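Local coordinates for protein beta-galactoside alpha-2,6-sialyltransferase (Photobacterium sp., PDB 2Z4T) that probably transfers sialic acid from CMP-sialic acid to the galactose of acceptors such as lactose in an alpha-2,6 linkage, binding CMP and lactose in its cleft, at residues Asp232-Tyr237 against Ser480-Val485; Leu451-Pro456 against Ile487-Val492; Val238-Trp243 against His305-Tyr310; Lys295-Leu298 against Ser303-Glu306. One frame throughout, in Å; residues are numbered along the deposited sequence.

Contact 1: residues Asp232-Tyr237 against Ser480-Val485. With GAL (beta-D-galactopyranose), chain B.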
# COMPACT_ATOMS: atom_id res chain seq x y z
N ASP A 232 0.79 -6.99 7.13
CA ASP A 232 1.19 -6.01 8.11
C ASP A 232 2.71 -5.99 8.19
O ASP A 232 3.32 -4.92 8.21
CB ASP A 232 0.58 -6.39 9.46
CG ASP A 232 0.76 -5.32 10.50
OD1 ASP A 232 1.92 -5.08 10.94
OD2 ASP A 232 -0.28 -4.74 10.89
N GLY A 233 3.30 -7.17 8.21
CA GLY A 233 4.74 -7.37 8.16
C GLY A 233 5.05 -8.68 8.86
O GLY A 233 4.49 -9.73 8.53
N SER A 234 5.93 -8.64 9.85
CA SER A 234 6.33 -9.85 10.55
C SER A 234 5.15 -10.43 11.34
O SER A 234 5.10 -11.63 11.57
CB SER A 234 7.53 -9.55 11.46
OG SER A 234 7.19 -8.66 12.51
N ALA A 235 4.19 -9.58 11.70
CA ALA A 235 3.02 -10.00 12.49
C ALA A 235 2.34 -11.22 11.93
O ALA A 235 2.00 -12.14 12.69
CB ALA A 235 2.02 -8.86 12.65
N GLU A 236 2.12 -11.29 10.62
CA GLU A 236 1.47 -12.51 10.15
C GLU A 236 2.35 -13.77 10.20
O GLU A 236 1.83 -14.89 10.37
CB GLU A 236 0.62 -12.37 8.87
CG GLU A 236 1.00 -11.38 7.86
CD GLU A 236 0.57 -9.97 8.21
OE1 GLU A 236 -0.62 -9.62 8.05
OE2 GLU A 236 1.46 -9.19 8.61
N TYR A 237 3.68 -13.58 10.13
CA TYR A 237 4.64 -14.69 10.22
C TYR A 237 4.75 -15.28 11.63
O TYR A 237 4.93 -16.49 11.77
CB TYR A 237 6.00 -14.29 9.59
CG TYR A 237 5.78 -13.95 8.14
CD1 TYR A 237 5.24 -12.71 7.78
CD2 TYR A 237 6.01 -14.89 7.14
CE1 TYR A 237 4.97 -12.40 6.45
CE2 TYR A 237 5.73 -14.60 5.79
CZ TYR A 237 5.20 -13.37 5.46
OH TYR A 237 4.93 -13.06 4.14
N SER A 480 11.38 -17.26 20.94
CA SER A 480 10.47 -16.23 20.44
C SER A 480 10.20 -16.43 18.94
O SER A 480 11.13 -16.63 18.17
CB SER A 480 11.04 -14.84 20.76
OG SER A 480 11.13 -14.02 19.61
N PRO A 481 8.91 -16.44 18.55
CA PRO A 481 8.50 -16.71 17.17
C PRO A 481 9.20 -15.83 16.13
O PRO A 481 9.64 -16.32 15.07
CB PRO A 481 7.00 -16.41 17.21
CG PRO A 481 6.62 -16.77 18.59
CD PRO A 481 7.74 -16.24 19.42
N LEU A 482 9.33 -14.55 16.44
CA LEU A 482 9.96 -13.66 15.51
C LEU A 482 11.38 -14.15 15.25
O LEU A 482 11.83 -14.21 14.08
CB LEU A 482 9.91 -12.20 16.00
CG LEU A 482 10.50 -11.20 14.99
CD1 LEU A 482 9.65 -11.19 13.70
CD2 LEU A 482 10.71 -9.78 15.55
N VAL A 483 12.07 -14.57 16.31
CA VAL A 483 13.44 -15.07 16.16
C VAL A 483 13.46 -16.30 15.26
O VAL A 483 14.26 -16.37 14.31
CB VAL A 483 14.12 -15.39 17.49
CG1 VAL A 483 15.52 -15.95 17.24
CG2 VAL A 483 14.20 -14.16 18.36
N GLN A 484 12.56 -17.25 15.53
CA GLN A 484 12.47 -18.47 14.75
C GLN A 484 12.01 -18.25 13.29
O GLN A 484 12.51 -18.91 12.40
CB GLN A 484 11.59 -19.53 15.46
CG GLN A 484 12.18 -20.11 16.76
CD GLN A 484 13.59 -20.71 16.56
OE1 GLN A 484 13.81 -21.51 15.65
NE2 GLN A 484 14.54 -20.30 17.39
N VAL A 485 11.10 -17.30 13.05
CA VAL A 485 10.79 -16.87 11.67
C VAL A 485 12.11 -16.66 10.88
O VAL A 485 12.19 -17.03 9.70
CB VAL A 485 9.75 -15.80 11.59
CG1 VAL A 485 9.53 -15.38 10.14
CG2 VAL A 485 8.44 -16.34 12.19
C1 GAL B . -0.74 -2.36 16.22
C2 GAL B . -1.60 -3.62 16.12
C3 GAL B . -0.73 -4.79 15.66
C4 GAL B . 0.05 -4.42 14.40
C5 GAL B . 0.79 -3.09 14.56
C6 GAL B . 1.41 -2.58 13.25
O2 GAL B . -2.22 -3.87 17.37
O3 GAL B . -1.54 -5.93 15.42
O4 GAL B . -0.85 -4.35 13.31
O5 GAL B . -0.12 -2.10 14.98
O6 GAL B . 2.47 -3.40 12.80

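Contact 2: residues Leu451-Pro456 against Ile487-Val492. With C5P (cytidine-5'-monophosphate), chain C.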
# COMPACT_ATOMS: atom_id res chain seq x y z
N LEU A 451 11.47 -4.87 7.92
CA LEU A 451 12.29 -4.30 6.87
C LEU A 451 13.43 -5.27 6.49
O LEU A 451 13.81 -5.36 5.32
CB LEU A 451 12.77 -2.88 7.24
CG LEU A 451 13.87 -2.73 8.30
CD1 LEU A 451 15.27 -2.89 7.67
CD2 LEU A 451 13.75 -1.40 9.07
N TYR A 452 13.92 -6.03 7.47
CA TYR A 452 14.94 -7.06 7.24
C TYR A 452 14.44 -8.31 6.52
O TYR A 452 15.27 -9.16 6.13
CB TYR A 452 15.68 -7.44 8.54
CG TYR A 452 16.48 -6.26 9.07
CD1 TYR A 452 17.65 -5.83 8.41
CD2 TYR A 452 16.04 -5.54 10.18
CE1 TYR A 452 18.37 -4.75 8.88
CE2 TYR A 452 16.76 -4.45 10.65
CZ TYR A 452 17.91 -4.05 10.00
OH TYR A 452 18.62 -2.95 10.47
N PHE A 453 13.13 -8.43 6.34
CA PHE A 453 12.60 -9.52 5.54
C PHE A 453 12.91 -9.26 4.05
O PHE A 453 12.87 -10.21 3.24
CB PHE A 453 11.08 -9.70 5.74
CG PHE A 453 10.68 -10.32 7.08
CD1 PHE A 453 9.70 -11.31 7.13
CD2 PHE A 453 11.25 -9.89 8.28
CE1 PHE A 453 9.30 -11.89 8.34
CE2 PHE A 453 10.88 -10.46 9.51
CZ PHE A 453 9.89 -11.47 9.53
N THR A 454 13.23 -8.01 3.71
CA THR A 454 13.33 -7.57 2.32
C THR A 454 14.70 -7.03 1.90
O THR A 454 15.18 -7.34 0.81
CB THR A 454 12.26 -6.50 2.03
OG1 THR A 454 10.97 -7.04 2.33
CG2 THR A 454 12.31 -6.04 0.58
N ILE A 455 15.32 -6.21 2.75
CA ILE A 455 16.63 -5.59 2.49
C ILE A 455 17.68 -6.66 2.20
O ILE A 455 17.78 -7.63 2.95
CB ILE A 455 17.08 -4.68 3.69
CG1 ILE A 455 16.12 -3.49 3.88
CG2 ILE A 455 18.48 -4.16 3.54
CD1 ILE A 455 15.58 -2.81 2.58
N PRO A 456 18.47 -6.48 1.11
CA PRO A 456 19.54 -7.41 0.74
C PRO A 456 20.54 -7.68 1.86
O PRO A 456 21.00 -6.75 2.54
CB PRO A 456 20.24 -6.68 -0.42
CG PRO A 456 19.18 -5.85 -1.01
CD PRO A 456 18.36 -5.37 0.15
N ILE A 487 15.25 -16.64 11.46
CA ILE A 487 16.17 -17.74 11.26
C ILE A 487 15.74 -18.61 10.07
O ILE A 487 16.54 -18.84 9.18
CB ILE A 487 16.32 -18.63 12.52
CG1 ILE A 487 17.06 -17.90 13.63
CG2 ILE A 487 17.07 -19.93 12.17
CD1 ILE A 487 16.88 -18.54 14.99
N LYS A 488 14.50 -19.10 10.08
CA LYS A 488 14.00 -19.95 8.99
C LYS A 488 14.12 -19.30 7.63
O LYS A 488 14.38 -19.99 6.64
CB LYS A 488 12.53 -20.31 9.21
CG LYS A 488 12.29 -21.78 9.33
CD LYS A 488 12.69 -22.51 8.07
CE LYS A 488 12.54 -24.03 8.25
NZ LYS A 488 13.39 -24.60 9.32
N LEU A 489 13.89 -17.99 7.58
CA LEU A 489 13.99 -17.23 6.36
C LEU A 489 15.44 -16.95 5.93
O LEU A 489 15.68 -16.35 4.88
CB LEU A 489 13.22 -15.91 6.49
CG LEU A 489 11.71 -16.02 6.67
CD1 LEU A 489 11.17 -14.64 7.03
CD2 LEU A 489 11.09 -16.52 5.40
N GLY A 490 16.40 -17.39 6.74
CA GLY A 490 17.81 -17.21 6.44
C GLY A 490 18.27 -15.78 6.63
O GLY A 490 19.28 -15.37 6.07
N ILE A 491 17.53 -14.99 7.40
CA ILE A 491 17.91 -13.61 7.62
C ILE A 491 19.03 -13.56 8.64
O ILE A 491 19.96 -12.78 8.55
CB ILE A 491 16.71 -12.79 8.08
CG1 ILE A 491 15.66 -12.78 6.96
CG2 ILE A 491 17.15 -11.39 8.48
CD1 ILE A 491 14.29 -12.38 7.38
N VAL A 492 18.96 -14.47 9.59
CA VAL A 492 19.86 -14.46 10.70
C VAL A 492 20.15 -15.93 10.98
O VAL A 492 19.36 -16.80 10.64
CB VAL A 492 19.13 -13.72 11.86
CG1 VAL A 492 18.22 -14.67 12.69
CG2 VAL A 492 20.10 -13.01 12.71
O3P C5P C . 9.50 -2.87 12.41
P C5P C . 8.29 -3.41 11.76
O1P C5P C . 7.08 -2.86 12.50
O2P C5P C . 8.37 -4.90 11.51
O5' C5P C . 8.29 -2.81 10.30
C5' C5P C . 7.15 -2.82 9.47
C4' C5P C . 7.45 -1.79 8.38
O4' C5P C . 7.63 -0.50 8.96
C3' C5P C . 8.76 -2.05 7.65
O3' C5P C . 8.61 -2.90 6.52
C2' C5P C . 9.11 -0.67 7.16
O2' C5P C . 8.25 -0.28 6.09
C1' C5P C . 8.67 0.23 8.28
N1 C5P C . 9.80 0.54 9.15
C2 C5P C . 10.71 1.56 8.76
N3 C5P C . 11.76 1.89 9.56
C4 C5P C . 11.96 1.24 10.74
C5 C5P C . 11.08 0.22 11.15
C6 C5P C . 9.99 -0.11 10.33
O2 C5P C . 10.57 2.16 7.69
N4 C5P C . 13.02 1.60 11.51

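Contact 3: residues Val238-Trp243 against His305-Tyr310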
# COMPACT_ATOMS: atom_id res chain seq x y z
N VAL A 238 4.63 -14.43 12.65
CA VAL A 238 4.54 -14.88 14.03
C VAL A 238 3.28 -15.75 14.16
O VAL A 238 3.31 -16.86 14.69
CB VAL A 238 4.48 -13.66 15.03
CG1 VAL A 238 3.92 -14.08 16.42
CG2 VAL A 238 5.83 -13.02 15.19
N ASN A 239 2.16 -15.23 13.65
CA ASN A 239 0.92 -15.99 13.66
C ASN A 239 1.04 -17.30 12.92
O ASN A 239 0.52 -18.32 13.41
CB ASN A 239 -0.23 -15.16 13.08
CG ASN A 239 -0.66 -14.05 14.01
OD1 ASN A 239 -0.41 -14.12 15.22
ND2 ASN A 239 -1.28 -13.02 13.45
N LEU A 240 1.67 -17.29 11.75
CA LEU A 240 1.80 -18.54 11.00
C LEU A 240 2.74 -19.52 11.73
O LEU A 240 2.47 -20.71 11.77
CB LEU A 240 2.24 -18.32 9.55
CG LEU A 240 1.23 -17.65 8.62
CD1 LEU A 240 1.93 -17.00 7.45
CD2 LEU A 240 0.22 -18.64 8.13
N TYR A 241 3.82 -19.00 12.33
CA TYR A 241 4.74 -19.81 13.12
C TYR A 241 4.03 -20.55 14.25
O TYR A 241 4.32 -21.73 14.52
CB TYR A 241 5.84 -18.96 13.72
CG TYR A 241 6.76 -19.75 14.62
CD1 TYR A 241 7.83 -20.46 14.08
CD2 TYR A 241 6.56 -19.78 16.00
CE1 TYR A 241 8.68 -21.20 14.90
CE2 TYR A 241 7.40 -20.51 16.84
CZ TYR A 241 8.47 -21.22 16.27
OH TYR A 241 9.32 -21.95 17.08
N ASN A 242 3.12 -19.86 14.95
CA ASN A 242 2.30 -20.54 15.96
C ASN A 242 1.31 -21.52 15.35
O ASN A 242 1.05 -22.58 15.92
CB ASN A 242 1.60 -19.53 16.86
CG ASN A 242 2.58 -18.78 17.74
OD1 ASN A 242 3.58 -19.36 18.18
ND2 ASN A 242 2.33 -17.49 17.96
N TRP A 243 0.77 -21.16 14.19
CA TRP A 243 -0.28 -21.93 13.56
C TRP A 243 0.24 -23.23 12.95
O TRP A 243 -0.55 -24.12 12.57
CB TRP A 243 -0.98 -21.09 12.51
CG TRP A 243 -2.36 -21.55 12.20
CD1 TRP A 243 -3.49 -21.35 12.94
CD2 TRP A 243 -2.77 -22.28 11.05
NE1 TRP A 243 -4.57 -21.90 12.32
CE2 TRP A 243 -4.16 -22.48 11.15
CE3 TRP A 243 -2.10 -22.76 9.92
CZ2 TRP A 243 -4.90 -23.16 10.17
CZ3 TRP A 243 -2.83 -23.45 8.94
CH2 TRP A 243 -4.22 -23.64 9.08
N HIS A 305 2.83 -26.30 4.18
CA HIS A 305 2.51 -26.72 2.80
C HIS A 305 1.00 -26.84 2.58
O HIS A 305 0.50 -26.42 1.52
CB HIS A 305 3.24 -28.01 2.40
CG HIS A 305 4.73 -27.87 2.26
ND1 HIS A 305 5.52 -28.87 1.75
CD2 HIS A 305 5.56 -26.85 2.56
CE1 HIS A 305 6.78 -28.48 1.75
NE2 HIS A 305 6.84 -27.26 2.23
N GLU A 306 0.28 -27.37 3.57
CA GLU A 306 -1.20 -27.42 3.51
C GLU A 306 -1.80 -26.03 3.26
O GLU A 306 -2.68 -25.88 2.40
CB GLU A 306 -1.81 -28.02 4.79
CG GLU A 306 -2.30 -29.45 4.69
CD GLU A 306 -2.63 -30.04 6.07
OE1 GLU A 306 -3.84 -30.22 6.38
OE2 GLU A 306 -1.67 -30.33 6.85
N LEU A 307 -1.32 -25.03 3.99
CA LEU A 307 -1.83 -23.66 3.82
C LEU A 307 -1.45 -23.11 2.46
O LEU A 307 -2.29 -22.51 1.77
CB LEU A 307 -1.35 -22.73 4.94
CG LEU A 307 -1.84 -21.29 4.78
CD1 LEU A 307 -3.34 -21.22 4.91
CD2 LEU A 307 -1.19 -20.39 5.79
N ARG A 308 -0.20 -23.34 2.07
CA ARG A 308 0.27 -22.99 0.73
C ARG A 308 -0.62 -23.60 -0.37
O ARG A 308 -1.05 -22.88 -1.28
CB ARG A 308 1.77 -23.30 0.57
CG ARG A 308 2.12 -24.19 -0.58
CD ARG A 308 3.28 -23.71 -1.37
NE ARG A 308 4.53 -24.38 -1.01
CZ ARG A 308 4.79 -25.69 -1.11
NH1 ARG A 308 3.86 -26.55 -1.52
NH2 ARG A 308 5.99 -26.14 -0.77
N ASP A 309 -0.94 -24.90 -0.25
CA ASP A 309 -1.92 -25.57 -1.14
C ASP A 309 -3.25 -24.84 -1.14
O ASP A 309 -3.83 -24.62 -2.20
CB ASP A 309 -2.23 -27.02 -0.70
CG ASP A 309 -1.09 -27.98 -0.98
OD1 ASP A 309 -0.12 -27.56 -1.66
OD2 ASP A 309 -1.18 -29.15 -0.52
N TYR A 310 -3.71 -24.50 0.06
CA TYR A 310 -5.04 -23.95 0.25
C TYR A 310 -5.20 -22.56 -0.37
O TYR A 310 -6.26 -22.25 -0.94
CB TYR A 310 -5.37 -23.91 1.74
CG TYR A 310 -6.82 -23.65 2.03
CD1 TYR A 310 -7.76 -24.69 2.03
CD2 TYR A 310 -7.28 -22.35 2.32
CE1 TYR A 310 -9.11 -24.47 2.32
CE2 TYR A 310 -8.61 -22.12 2.61
CZ TYR A 310 -9.53 -23.18 2.61
OH TYR A 310 -10.86 -22.95 2.89

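Contact 4: residues Lys295-Leu298 against Ser303-Glu306. With PO4 (phosphate ion), chain I.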
# COMPACT_ATOMS: atom_id res chain seq x y z
N LYS A 295 6.77 -14.99 0.63
CA LYS A 295 6.03 -16.15 0.15
C LYS A 295 6.72 -17.48 0.47
O LYS A 295 6.04 -18.48 0.74
CB LYS A 295 5.80 -16.03 -1.35
CG LYS A 295 5.08 -17.20 -1.97
CD LYS A 295 4.78 -16.91 -3.43
CE LYS A 295 4.70 -18.19 -4.24
NZ LYS A 295 3.96 -17.95 -5.51
N ASP A 296 8.04 -17.49 0.44
CA ASP A 296 8.80 -18.72 0.61
C ASP A 296 8.64 -19.32 2.00
O ASP A 296 8.97 -20.49 2.21
CB ASP A 296 10.28 -18.56 0.21
CG ASP A 296 10.98 -17.40 0.94
OD1 ASP A 296 10.30 -16.44 1.37
OD2 ASP A 296 12.23 -17.44 1.05
N TYR A 297 8.13 -18.54 2.94
CA TYR A 297 7.86 -19.08 4.26
C TYR A 297 6.88 -20.25 4.22
O TYR A 297 7.03 -21.22 4.98
CB TYR A 297 7.36 -17.99 5.21
CG TYR A 297 7.35 -18.46 6.64
CD1 TYR A 297 8.56 -18.73 7.29
CD2 TYR A 297 6.15 -18.67 7.33
CE1 TYR A 297 8.58 -19.16 8.61
CE2 TYR A 297 6.16 -19.10 8.67
CZ TYR A 297 7.38 -19.35 9.29
OH TYR A 297 7.44 -19.81 10.59
N LEU A 298 5.87 -20.19 3.34
CA LEU A 298 4.93 -21.31 3.25
C LEU A 298 5.53 -22.61 2.65
O LEU A 298 4.87 -23.65 2.65
CB LEU A 298 3.64 -20.92 2.53
CG LEU A 298 2.81 -19.81 3.17
CD1 LEU A 298 1.39 -19.78 2.54
CD2 LEU A 298 2.75 -19.95 4.69
N SER A 303 5.30 -27.86 7.51
CA SER A 303 3.96 -27.98 8.10
C SER A 303 2.95 -26.97 7.52
O SER A 303 1.75 -27.17 7.64
CB SER A 303 4.01 -27.91 9.63
OG SER A 303 4.23 -26.59 10.08
N LEU A 304 3.44 -25.93 6.86
CA LEU A 304 2.57 -24.95 6.21
C LEU A 304 2.28 -25.21 4.72
O LEU A 304 1.55 -24.44 4.06
CB LEU A 304 3.08 -23.52 6.45
CG LEU A 304 3.17 -23.14 7.93
CD1 LEU A 304 3.95 -21.83 8.12
CD2 LEU A 304 1.79 -23.11 8.61
N HIS A 305 2.83 -26.30 4.18
CA HIS A 305 2.51 -26.72 2.80
C HIS A 305 1.00 -26.84 2.58
O HIS A 305 0.50 -26.42 1.52
CB HIS A 305 3.24 -28.01 2.40
CG HIS A 305 4.73 -27.87 2.26
ND1 HIS A 305 5.52 -28.87 1.75
CD2 HIS A 305 5.56 -26.85 2.56
CE1 HIS A 305 6.78 -28.48 1.75
NE2 HIS A 305 6.84 -27.26 2.23
N GLU A 306 0.28 -27.37 3.57
CA GLU A 306 -1.20 -27.42 3.51
C GLU A 306 -1.80 -26.03 3.26
O GLU A 306 -2.68 -25.88 2.40
CB GLU A 306 -1.81 -28.02 4.79
CG GLU A 306 -2.30 -29.45 4.69
CD GLU A 306 -2.63 -30.04 6.07
OE1 GLU A 306 -3.84 -30.22 6.38
OE2 GLU A 306 -1.67 -30.33 6.85
P PO4 I . 4.58 -14.41 -7.55
O1 PO4 I . 4.27 -15.44 -6.48
O2 PO4 I . 3.67 -14.66 -8.74
O3 PO4 I . 4.31 -13.03 -7.00
O4 PO4 I . 6.04 -14.56 -7.91

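Contact 1: residues Asp232-Tyr237 against Ser480-Val485
S234 and Y237, one helical turn apart on helix 234-243, meet L482 and V485 on helix 481-488 in a van der Waals contact with no hydrogen bond between the two segments. One branch of L482 does the touching at the first pair, its CD1 lying 3.5 Å from S234 CB, and the CG of L482 reaches it by standing opposite the backbone N (chi1 -176°). At the second pair V485 straddles the start of the tyrosine: CG1 rests 3.7 Å from Y237 CB, while CG2 comes to 3.5 Å from Y237 O. The ring itself leans off the interface, and its hydroxyl is hydrogen-bonded to D231 and to the backbone N of R294.

Polar bonding gathers around E236 and D232. The E236 carboxylate folds back over the turn before its own helix. The N-H of G233 points almost head-on at E236 OE2, 2.8 Å from N to O, and D232 N comes to E236 OE1 at 3.1 Å, tilted well out of the plane of the carboxylate. On the ligand side D232 grips galactose with both oxygens, O6 donating to OD1 at 2.6 Å and O4 to OD2 at 2.5 Å.

The chemistry is thus divided: E236, whose OE1 also accepts from A203 N, probably acts as a second-shell group steadying the turn that carries D232, whereas plain van der Waals packing ties that helix to the one arriving from the other half of the GT-B fold.

Contact 2: residues Leu451-Pro456 against Ile487-Val492
I491 presses against the backbone of Y452 and F453, just past the CMP-binding S449 and S450. Its CB is 4.4 Å from Y452 O. From there the chain forks: CG2 lies 3.7 Å from the same Y452 O and also approaches the CB of the tyrosine. CG1, opposite the carbonyl carbon (chi1 -63°), passes beside that oxygen too, and the terminal CD1 comes to 3.6 Å from Y452 O before running on to F453, where it is 3.8 Å from CA and sits over one face of the phenyl ring, 4.0 Å from CD2. The two side chains meet at about a right angle. L489 CD1 meets the CD1-CE1 side of the same ring obliquely, 3.6 Å from F453 CE1. G490, with positive phi, ends the helix in a Schellman motif, between the two residues that reach the phenylalanine.

L451, the residue before Y452, touches the cytosine, its CD2 3.6 Å from C5P C4. R294 bonds to both F453 O and L489 O, bridging the two segments. The loop between strands 443-447 and 460-465 is thereby packed against the C-terminal end of helix 481-488 and the residues that follow it, with I463 of strand 460-465 against both Y452 and I491 and helix 297-300 against L489.

Contact 3: residues Val238-Trp243 against His305-Tyr310
Two helices of the first Rossmann-like domain of the GT-B fold, 234-243 and 305-311, face each other here through L240 and W243 on one side and L307 on the other. The leucines meet branch to branch at about a right angle, L240 CD2 lying 3.2 Å from L307 CD2. That is closer than methyl groups usually come, and at this resolution the exact value is doubtful. L307 reaches across with its CG opposite the backbone N (chi1 179°), which places its CD2 against L240 CD2. W243 adds its six-membered ring: CZ3 approaches L307 CB at 4.3 Å, obliquely.

The nearest CA atoms, those of L240 and L307, are 9.5 Å apart, so the contact is made by side chains alone. In the domain, helix 234-243 follows strand 222-230, and helix 305-311 belongs to the beta-alpha-beta crossover from strand 288-292 to the adjacent parallel strand 315-317. Y280 packs on both L240 and L307, and L253 of helix 249-265 lies against W243.

On the flank of helix 305-311, R308 folds over the H305 imidazole, its NH2 3.3 Å above the ring plane and over the centre, and T299 fastens both residues, its carbonyl O accepting from H305 NE2 and its OG1 bonded to R308 NE.

Contact 4: residues Lys295-Leu298 against Ser303-Glu306
Beside the magnesium site formed by E301 and S303, L304 folds back against Y297 and L298 across the short connection between helices 297-300 and 305-311. L304 carries the packing with one branch and its stem. Its CD1 lies 3.6 Å from Y297 CE2, meeting the ring obliquely, and its CB is 4.0 Å from L298 CD2, where the two leucines cross at about a right angle. Y297 gets its ring there by setting CG opposite the backbone N (chi1 -168°). The L298 carbonyl O lies 3.3 Å from H305 CD2, at the edge of the imidazole and near its plane. The L304 side chain comes within about 5 Å of the magnesium ion (nearest atoms).

At the other end K295, fully extended, puts NZ 2.7 Å from O1 of a phosphate ion that probably came from the crystallisation liquor; L315 O is a second partner of that amine, and the phosphate is also bonded to Q317 N. Helix 234-243 lies against the connection, with L240 on both Y297 and L298 and W243 on L304, while L307 and I311 of helix 305-311 pack on L298 and L489, just beyond helix 481-488, packs on Y297.

How the contacts relate
From the N terminus, helix 234-243 opens contact 1 with its first turn and contact 3 with the rest. Contact 4, a short loop from 295-298 to 303-306, ends on the helix where contact 3 closes, sharing H305 and E306. Both lie within the long loop that contact 1 completes at 480-485. Contact 2 starts at 451-456, before that closure, and ends at 487-492, beyond it, so contacts 1 and 2 cross. F453 links these two by touching S234, Y237, L482 and V485, while Y297 of contact 4 touches residues of the other three. Helix 481-488 thereby ties the helices of the first Rossmann-like domain of the GT-B fold to the CMP-binding loop of the second.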